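PDB 6AII: beta-agarase from Persicobacter, which probably hydrolyses the beta-1,4 linkages of agarose, releasing neoagarobiose, as a beta-agarase of glycoside hydrolase family 16. Local coordinates for residues 166-171 against 201-206; 248-251 against 255-258. All blocks are in the same frame, centred on the assembly; numbering follows the deposited sequence.

Contact 1. Residues 166-171 against 201-206; sequences NAWFAK and GTWYYE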
loop_
_atom_site.group_PDB
_atom_site.type_symbol
_atom_site.label_atom_id
_atom_site.label_comp_id
_atom_site.label_asym_id
_atom_site.label_seq_id
_atom_site.Cartn_x
_atom_site.Cartn_y
_atom_site.Cartn_z
ATOM N N ASN A 166 -11.934 -15.107 -4.988
ATOM C CA ASN A 166 -11.099 -13.888 -4.936
ATOM C C ASN A 166 -10.458 -13.508 -6.283
ATOM O O ASN A 166 -9.640 -12.601 -6.340
ATOM C CB ASN A 166 -9.966 -14.078 -3.920
ATOM C CG ASN A 166 -9.442 -12.759 -3.390
ATOM O OD1 ASN A 166 -10.236 -11.862 -3.120
ATOM N ND2 ASN A 166 -8.127 -12.682 -3.131
ATOM N N ALA A 167 -10.794 -14.165 -7.381
ATOM C CA ALA A 167 -10.106 -13.917 -8.672
ATOM C C ALA A 167 -10.138 -12.470 -9.112
ATOM O O ALA A 167 -9.052 -11.936 -9.491
ATOM C CB ALA A 167 -10.712 -14.796 -9.736
ATOM N N TRP A 168 -11.272 -11.748 -9.084
ATOM C CA TRP A 168 -11.264 -10.345 -9.548
ATOM C C TRP A 168 -10.308 -9.523 -8.716
ATOM O O TRP A 168 -9.543 -8.645 -9.171
ATOM C CB TRP A 168 -12.705 -9.715 -9.568
ATOM C CG TRP A 168 -12.749 -8.274 -10.041
ATOM C CD1 TRP A 168 -13.124 -7.896 -11.299
ATOM C CD2 TRP A 168 -12.416 -7.053 -9.356
ATOM N NE1 TRP A 168 -13.035 -6.543 -11.423
ATOM C CE2 TRP A 168 -12.612 -5.982 -10.269
ATOM C CE3 TRP A 168 -11.967 -6.698 -8.085
ATOM C CZ2 TRP A 168 -12.385 -4.650 -9.951
ATOM C CZ3 TRP A 168 -11.726 -5.388 -7.761
ATOM C CH2 TRP A 168 -11.907 -4.355 -8.699
ATOM N N PHE A 169 -10.347 -9.692 -7.388
ATOM C CA PHE A 169 -9.620 -8.915 -6.509
ATOM C C PHE A 169 -8.135 -9.236 -6.674
ATOM O O PHE A 169 -7.363 -8.311 -6.724
ATOM C CB PHE A 169 -10.087 -9.086 -5.069
ATOM C CG PHE A 169 -11.531 -8.660 -4.927
ATOM C CD1 PHE A 169 -11.852 -7.337 -4.714
ATOM C CD2 PHE A 169 -12.529 -9.592 -5.074
ATOM C CE1 PHE A 169 -13.188 -6.960 -4.637
ATOM C CE2 PHE A 169 -13.854 -9.191 -5.044
ATOM C CZ PHE A 169 -14.159 -7.891 -4.833
ATOM N N ALA A 170 -7.776 -10.505 -6.821
ATOM C CA ALA A 170 -6.359 -10.871 -6.741
ATOM C C ALA A 170 -5.618 -10.309 -7.953
ATOM O O ALA A 170 -4.400 -10.145 -7.877
ATOM C CB ALA A 170 -6.212 -12.391 -6.684
ATOM N N LYS A 171 -6.261 -10.080 -9.072
ATOM C CA LYS A 171 -5.498 -9.729 -10.240
ATOM C C LYS A 171 -5.103 -8.245 -10.267
ATOM O O LYS A 171 -4.268 -7.841 -11.077
ATOM C CB LYS A 171 -6.241 -10.105 -11.507
ATOM C CG LYS A 171 -7.417 -9.222 -11.853
ATOM C CD LYS A 171 -8.199 -9.827 -13.034
ATOM C CE LYS A 171 -9.392 -8.999 -13.426
ATOM N NZ LYS A 171 -10.006 -9.646 -14.630
ATOM N N GLY A 201 -8.994 3.715 -14.835
ATOM C CA GLY A 201 -7.762 2.948 -14.825
ATOM C C GLY A 201 -7.187 2.747 -13.427
ATOM O O GLY A 201 -6.139 2.108 -13.306
ATOM N N THR A 202 -7.858 3.191 -12.359
ATOM C CA THR A 202 -7.271 3.142 -11.018
ATOM C C THR A 202 -7.088 1.686 -10.541
ATOM O O THR A 202 -6.290 1.448 -9.608
ATOM C CB THR A 202 -8.088 3.915 -9.971
ATOM O OG1 THR A 202 -9.391 3.314 -9.911
ATOM C CG2 THR A 202 -8.145 5.402 -10.272
ATOM N N TRP A 203 -7.802 0.697 -11.057
ATOM C CA TRP A 203 -7.585 -0.660 -10.624
ATOM C C TRP A 203 -6.762 -1.357 -11.730
ATOM O O TRP A 203 -7.259 -1.792 -12.781
ATOM C CB TRP A 203 -8.908 -1.376 -10.406
ATOM C CG TRP A 203 -9.620 -0.948 -9.151
ATOM C CD1 TRP A 203 -10.509 0.082 -8.974
ATOM C CD2 TRP A 203 -9.406 -1.500 -7.855
ATOM N NE1 TRP A 203 -10.887 0.172 -7.668
ATOM C CE2 TRP A 203 -10.231 -0.797 -6.951
ATOM C CE3 TRP A 203 -8.571 -2.511 -7.366
ATOM C CZ2 TRP A 203 -10.238 -1.082 -5.606
ATOM C CZ3 TRP A 203 -8.573 -2.788 -6.018
ATOM C CH2 TRP A 203 -9.433 -2.097 -5.156
ATOM N N TYR A 204 -5.469 -1.267 -11.530
ATOM C CA TYR A 204 -4.486 -1.792 -12.529
ATOM C C TYR A 204 -4.536 -3.310 -12.580
ATOM O O TYR A 204 -4.531 -4.016 -11.556
ATOM C CB TYR A 204 -3.068 -1.381 -12.112
ATOM C CG TYR A 204 -2.002 -1.850 -13.076
ATOM C CD1 TYR A 204 -1.751 -1.108 -14.185
ATOM C CD2 TYR A 204 -1.384 -3.068 -12.897
ATOM C CE1 TYR A 204 -0.830 -1.529 -15.136
ATOM C CE2 TYR A 204 -0.418 -3.487 -13.802
ATOM C CZ TYR A 204 -0.166 -2.705 -14.910
ATOM O OH TYR A 204 0.688 -3.144 -15.889
ATOM N N TYR A 205 -4.518 -3.860 -13.812
ATOM C CA TYR A 205 -4.305 -5.315 -13.983
ATOM C C TYR A 205 -3.752 -5.531 -15.403
ATOM O O TYR A 205 -3.688 -4.601 -16.174
ATOM C CB TYR A 205 -5.528 -6.203 -13.686
ATOM C CG TYR A 205 -6.613 -6.164 -14.733
ATOM C CD1 TYR A 205 -7.496 -5.098 -14.800
ATOM C CD2 TYR A 205 -6.744 -7.225 -15.615
ATOM C CE1 TYR A 205 -8.495 -5.052 -15.773
ATOM C CE2 TYR A 205 -7.774 -7.214 -16.554
ATOM C CZ TYR A 205 -8.662 -6.162 -16.583
ATOM O OH TYR A 205 -9.673 -6.068 -17.527
ATOM N N GLU A 206 -3.252 -6.726 -15.634
ATOM C CA GLU A 206 -2.664 -7.137 -16.924
ATOM C C GLU A 206 -3.364 -8.401 -17.381
ATOM O O GLU A 206 -3.495 -9.383 -16.610
ATOM C CB GLU A 206 -1.182 -7.399 -16.741
ATOM C CG GLU A 206 -0.421 -6.152 -16.426
ATOM C CD GLU A 206 1.041 -6.430 -16.120
ATOM O OE1 GLU A 206 1.464 -7.576 -16.307
ATOM O OE2 GLU A 206 1.727 -5.511 -15.675
HETATM O O HOH W 1 -3.170 -8.696 -13.457
#
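K171 and Y205, with W168 and W203 beside them, form an aromatic and cation-pi contact at the surface, where the short helix 167-170 meets the short strand 203-204; that strand is an edge addition to strand 173-181 in the mixed sheet of the GH16 beta-sandwich. With CG between the backbone N and the carbonyl carbon in both residues (chi1 74°), the extended lysine chain runs alongside the tyrosine, pointing the same way. K171 CE lies over one face of the Y205 ring, 4.0 Å from its centroid, a CH-pi contact, while K171 NZ, 4.3 Å from the same centroid, makes an off-centre cation-pi interaction. W168 brings CH2 over one face of the W203 indole, 3.9 Å from CD2; the six-membered rings meet obliquely, planes at 55°. H174 stacks on W203. A water bridges the backbones, lying 2.8 Å from K171 O and accepting from E206 N at 2.9 Å. Cut back to an alanine, K171 would probably leave that face of Y205 without its aliphatic and cationic cover. With no direct hydrogen bond between the segments, side-chain packing and the lysine charge over the ring carry the contact, the water adding a polar link.

Contact 2. Residues 248-251 against 255-258; sequences YLDP and LIEA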
loop_
_atom_site.group_PDB
_atom_site.type_symbol
_atom_site.label_atom_id
_atom_site.label_comp_id
_atom_site.label_asym_id
_atom_site.label_seq_id
_atom_site.Cartn_x
_atom_site.Cartn_y
_atom_site.Cartn_z
ATOM N N TYR A 248 -2.266 6.246 -18.625
ATOM C CA TYR A 248 -1.995 4.939 -17.963
ATOM C C TYR A 248 -1.929 3.847 -19.009
ATOM O O TYR A 248 -2.442 4.004 -20.118
ATOM C CB TYR A 248 -3.077 4.591 -16.934
ATOM C CG TYR A 248 -4.471 4.371 -17.456
ATOM C CD1 TYR A 248 -5.290 5.450 -17.682
ATOM C CD2 TYR A 248 -4.986 3.092 -17.662
ATOM C CE1 TYR A 248 -6.606 5.289 -18.104
ATOM C CE2 TYR A 248 -6.285 2.917 -18.120
ATOM C CZ TYR A 248 -7.088 4.031 -18.347
ATOM O OH TYR A 248 -8.389 3.838 -18.782
ATOM N N LEU A 249 -1.284 2.733 -18.651
ATOM C CA LEU A 249 -1.328 1.504 -19.506
ATOM C C LEU A 249 -2.494 0.614 -19.102
ATOM O O LEU A 249 -2.630 0.294 -17.902
ATOM C CB LEU A 249 -0.014 0.725 -19.323
ATOM C CG LEU A 249 1.218 1.458 -19.807
ATOM C CD1 LEU A 249 2.454 0.551 -19.697
ATOM C CD2 LEU A 249 1.047 1.943 -21.249
ATOM N N ASP A 250 -3.353 0.304 -20.082
ATOM C CA ASP A 250 -4.514 -0.515 -19.818
ATOM C C ASP A 250 -4.097 -1.987 -19.770
ATOM O O ASP A 250 -2.936 -2.313 -19.866
ATOM C CB ASP A 250 -5.623 -0.111 -20.785
ATOM C CG ASP A 250 -5.630 -0.822 -22.122
ATOM O OD1 ASP A 250 -4.730 -1.647 -22.358
ATOM O OD2 ASP A 250 -6.612 -0.562 -22.883
ATOM N N PRO A 251 -5.040 -2.843 -19.519
ATOM C CA PRO A 251 -4.740 -4.249 -19.265
ATOM C C PRO A 251 -4.244 -4.995 -20.494
ATOM O O PRO A 251 -3.648 -6.039 -20.353
ATOM C CB PRO A 251 -6.027 -4.905 -18.829
ATOM C CG PRO A 251 -6.837 -3.772 -18.305
ATOM C CD PRO A 251 -6.419 -2.552 -19.086
ATOM N N LEU A 255 -1.624 2.459 -24.308
ATOM C CA LEU A 255 -1.518 3.743 -23.637
ATOM C C LEU A 255 -2.821 4.522 -23.783
ATOM O O LEU A 255 -3.261 4.771 -24.916
ATOM C CB LEU A 255 -0.335 4.520 -24.209
ATOM C CG LEU A 255 -0.245 5.976 -23.758
ATOM C CD1 LEU A 255 0.048 6.045 -22.260
ATOM C CD2 LEU A 255 0.847 6.724 -24.529
ATOM N N ILE A 256 -3.410 4.917 -22.671
ATOM C CA ILE A 256 -4.601 5.688 -22.636
ATOM C C ILE A 256 -4.210 7.061 -22.120
ATOM O O ILE A 256 -3.652 7.147 -21.040
ATOM C CB ILE A 256 -5.658 5.067 -21.725
ATOM C CG1 ILE A 256 -5.966 3.609 -22.101
ATOM C CG2 ILE A 256 -6.914 5.924 -21.637
ATOM C CD1 ILE A 256 -6.491 3.400 -23.463
ATOM N N GLU A 257 -4.523 8.119 -22.917
ATOM C CA GLU A 257 -4.262 9.495 -22.462
ATOM C C GLU A 257 -5.576 10.256 -22.365
ATOM O O GLU A 257 -6.355 10.201 -23.297
ATOM C CB GLU A 257 -3.380 10.202 -23.473
ATOM C CG GLU A 257 -1.985 9.633 -23.521
ATOM C CD GLU A 257 -1.071 10.267 -24.564
ATOM O OE1 GLU A 257 -1.359 10.137 -25.763
ATOM O OE2 GLU A 257 -0.073 10.810 -24.180
ATOM N N ALA A 258 -5.846 10.840 -21.212
ATOM C CA ALA A 258 -7.154 11.396 -20.934
ATOM C C ALA A 258 -6.988 12.803 -20.359
ATOM O O ALA A 258 -5.960 13.169 -19.811
ATOM C CB ALA A 258 -7.928 10.489 -20.008
#
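Y248 and I256 exchange two backbone hydrogen bonds: I256 N gives its hydrogen to Y248 O at 2.9 Å, almost straight at 171°, and Y248 N donates to I256 O, also at 2.9 Å, more bent at 150°. They make an antiparallel hydrogen-bonded pair, and the next pair, L249 with L255, is non-hydrogen-bonded, its CA atoms 4.7 Å apart. This is the turn end of the beta hairpin formed by strands 245-249 and 255-259, which extends the antiparallel sheet beyond strand 236-242. In the turn, D250 OD1 accepts hydrogen bonds from the backbone N of D252 and K254. On the sheet face shared by Y248 and I256, the two side chains lie side by side. The isoleucine comes over one face of the phenol ring, its CB 3.9 Å from the centroid in a CH-pi contact; with CG2 anti to the backbone N, that methyl reaches the ring's rim, 3.6 Å from Y248 CE1. The other branch of I256 turns to D250, whose CB is 4.0 Å from CG1, the two side chains crossing at about a right angle. On the opposite face, L249 lays CD2 against the backbone of L255, 3.9 Å from CA, and both leucines touch W237.

Followed from the N terminus, the chain closes contact 1 first: from helix 167-170 it runs through strands 173-181 and 189-191, then returns at 201-206 beside the helix, closing a loop of 29 residues. After strands 217-225, 228-233 and 236-242 it reaches contact 2, a local hairpin with just three residues between its segments. The two are therefore in series, neither nested nor crossed. Contact 1 ties a helix to the edge of the mixed sheet, contact 2 two neighbouring strands of the antiparallel sheet. In space they touch, with centres about 15 Å apart: Y205 CE1 packs 3.3 Å from P251 CG, and G201 CA against Y248 CE2, joining the 201-206 segment to the hairpin.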